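Local coordinates for rifin (Plasmodium falciparum, PDB 7JZI), which probably serves as a variant surface antigen of infected red blood cells, displaying this variable region to bind host receptors, at residues G19-M24 with F47-Y53. Sequence-based numbering, arbitrary orientation.
Unlike the reference sequence in segment 47-53: Gln49 (reference Asn).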
loop_
_atom_site.group_PDB
_atom_site.type_symbol
_atom_site.label_atom_id
_atom_site.label_comp_id
_atom_site.label_asym_id
_atom_site.label_seq_id
_atom_site.Cartn_x
_atom_site.Cartn_y
_atom_site.Cartn_z
ATOM N N GLY B 19 -28.334 16.652 -1.942
ATOM C CA GLY B 19 -27.828 15.300 -1.814
ATOM C C GLY B 19 -26.397 15.153 -2.283
ATOM O O GLY B 19 -25.631 14.400 -1.686
ATOM N N ASP B 20 -25.996 15.908 -3.307
ATOM C CA ASP B 20 -24.596 15.874 -3.724
ATOM C C ASP B 20 -23.690 16.447 -2.641
ATOM O O ASP B 20 -22.716 15.800 -2.206
ATOM C CB ASP B 20 -24.417 16.660 -5.022
ATOM C CG ASP B 20 -24.820 15.870 -6.245
ATOM O OD1 ASP B 20 -25.164 14.679 -6.103
ATOM O OD2 ASP B 20 -24.796 16.450 -7.351
ATOM N N ILE B 21 -24.008 17.666 -2.186
ATOM C CA ILE B 21 -23.145 18.301 -1.196
ATOM C C ILE B 21 -23.079 17.488 0.084
ATOM O O ILE B 21 -22.022 17.392 0.705
ATOM C CB ILE B 21 -23.577 19.759 -0.915
ATOM C CG1 ILE B 21 -25.018 19.857 -0.391
ATOM C CG2 ILE B 21 -23.385 20.607 -2.149
ATOM C CD1 ILE B 21 -25.167 19.862 1.126
ATOM N N HIS B 22 -24.176 16.895 0.513
ATOM C CA HIS B 22 -24.086 16.116 1.730
ATOM C C HIS B 22 -23.452 14.751 1.496
ATOM O O HIS B 22 -22.803 14.233 2.404
ATOM C CB HIS B 22 -25.441 16.109 2.443
ATOM C CG HIS B 22 -25.455 15.363 3.744
ATOM N ND1 HIS B 22 -24.324 14.889 4.366
ATOM C CD2 HIS B 22 -26.442 15.181 4.646
ATOM C CE1 HIS B 22 -24.638 14.307 5.502
ATOM N NE2 HIS B 22 -25.926 14.484 5.704
ATOM N N GLY B 23 -23.705 14.091 0.362
ATOM C CA GLY B 23 -23.069 12.806 0.129
ATOM C C GLY B 23 -21.556 12.878 0.091
ATOM O O GLY B 23 -20.886 11.888 0.393
ATOM N N MET B 24 -20.991 14.027 -0.303
ATOM C CA MET B 24 -19.527 14.113 -0.317
ATOM C C MET B 24 -18.872 14.231 1.067
ATOM O O MET B 24 -17.716 13.810 1.214
ATOM C CB MET B 24 -19.056 15.261 -1.201
ATOM C CG MET B 24 -17.618 15.027 -1.672
ATOM S SD MET B 24 -17.034 16.092 -2.990
ATOM C CE MET B 24 -15.845 17.045 -2.064
ATOM N N PHE B 47 -9.886 16.256 -5.574
ATOM C CA PHE B 47 -11.227 15.628 -5.547
ATOM C C PHE B 47 -12.183 16.596 -4.870
ATOM O O PHE B 47 -13.308 16.783 -5.357
ATOM C CB PHE B 47 -11.196 14.329 -4.749
ATOM C CG PHE B 47 -12.500 13.577 -4.715
ATOM C CD1 PHE B 47 -12.851 12.730 -5.751
ATOM C CD2 PHE B 47 -13.366 13.710 -3.645
ATOM C CE1 PHE B 47 -14.046 12.034 -5.720
ATOM C CE2 PHE B 47 -14.563 13.017 -3.616
ATOM C CZ PHE B 47 -14.899 12.182 -4.653
ATOM N N VAL B 48 -11.725 17.204 -3.781
ATOM C CA VAL B 48 -12.664 18.079 -3.030
ATOM C C VAL B 48 -13.069 19.264 -3.911
ATOM O O VAL B 48 -14.258 19.621 -3.888
ATOM C CB VAL B 48 -12.150 18.474 -1.634
ATOM C CG1 VAL B 48 -11.724 17.258 -0.831
ATOM C CG2 VAL B 48 -11.050 19.519 -1.659
ATOM N N GLN B 49 -12.130 19.840 -4.666
ATOM C CA GLN B 49 -12.463 20.967 -5.581
ATOM C C GLN B 49 -13.381 20.527 -6.727
ATOM O O GLN B 49 -14.250 21.326 -7.105
ATOM C CB GLN B 49 -11.220 21.723 -6.043
ATOM C CG GLN B 49 -10.509 22.438 -4.904
ATOM C CD GLN B 49 -9.453 23.395 -5.398
ATOM O OE1 GLN B 49 -9.284 23.598 -6.598
ATOM N NE2 GLN B 49 -8.734 24.001 -4.466
ATOM N N ASN B 50 -13.200 19.327 -7.279
ATOM C CA ASN B 50 -13.998 18.952 -8.479
ATOM C C ASN B 50 -15.322 18.237 -8.151
ATOM O O ASN B 50 -16.068 17.993 -9.113
ATOM C CB ASN B 50 -13.133 18.267 -9.538
ATOM C CG ASN B 50 -12.043 19.165 -10.080
ATOM O OD1 ASN B 50 -11.907 20.309 -9.657
ATOM N ND2 ASN B 50 -11.265 18.653 -11.018
ATOM N N SER B 51 -15.620 17.918 -6.885
ATOM C CA SER B 51 -16.933 17.320 -6.483
ATOM C C SER B 51 -17.107 15.893 -7.017
ATOM O O SER B 51 -16.209 15.101 -6.735
ATOM C CB SER B 51 -18.094 18.210 -6.850
ATOM O OG SER B 51 -19.289 17.773 -6.219
ATOM N N HIS B 52 -18.247 15.556 -7.653
ATOM C CA HIS B 52 -18.411 14.240 -8.301
ATOM C C HIS B 52 -18.046 13.081 -7.363
ATOM O O HIS B 52 -17.273 12.182 -7.704
ATOM C CB HIS B 52 -17.627 14.172 -9.622
ATOM C CG HIS B 52 -16.138 14.312 -9.478
ATOM N ND1 HIS B 52 -15.442 15.397 -9.967
ATOM C CD2 HIS B 52 -15.210 13.492 -8.928
ATOM C CE1 HIS B 52 -14.155 15.245 -9.711
ATOM N NE2 HIS B 52 -13.987 14.097 -9.081
ATOM N N TYR B 53 -18.684 13.077 -6.188
ATOM C CA TYR B 53 -18.289 12.188 -5.093
ATOM C C TYR B 53 -18.256 10.708 -5.497
ATOM O O TYR B 53 -17.291 10.005 -5.167
ATOM C CB TYR B 53 -19.168 12.507 -3.874
ATOM C CG TYR B 53 -20.569 11.942 -3.840
ATOM C CD1 TYR B 53 -20.814 10.669 -3.361
ATOM C CD2 TYR B 53 -21.646 12.675 -4.334
ATOM C CE1 TYR B 53 -22.102 10.157 -3.340
ATOM C CE2 TYR B 53 -22.922 12.174 -4.316
ATOM C CZ TYR B 53 -23.150 10.921 -3.811
ATOM O OH TYR B 53 -24.434 10.435 -3.800
#
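Asp20 meets Tyr53 at the rim of its ring: OD1 lies in the ring plane, 3.8 Å from Tyr53 CE2, with the carboxylate turned 69° against the ring. One turn further along helix 8-33, Gly23 offers bare backbone to a face of the same ring; Gly23 O and Met24 N lie over that face, Gly23 O within 3.9 Å of Tyr53 CD1. Tyr53 reaches this strip with CG set between its own backbone N and carbonyl carbon (chi1 79°), and its side chain also touches Ala116 and Ala120 of helix 101-127. Met24 then reaches across to helix 43-50. Its CG sits 3.7 Å from Tyr53 CB, the two side chains running alongside in opposite senses. CG lies roughly anti to the backbone N and the chain runs extended to SD, before a bend at chi3 (111°) brings Met24 CE to 3.5 Å from Val48 CA. Met24 SD, 3.7 Å from Ser51 CA, approaches the Phe47 ring obliquely, 4.9 Å from its centroid. Just past the helix, Ser51 has positive phi, and the chain runs on to Tyr53, which lies against helix 8-33. No hydrogen bond crosses between the segments; the short helix is held against the long one by apolar packing and a Met-aromatic contact in this strandless, mainly helical part of a rifin, probably its variable region.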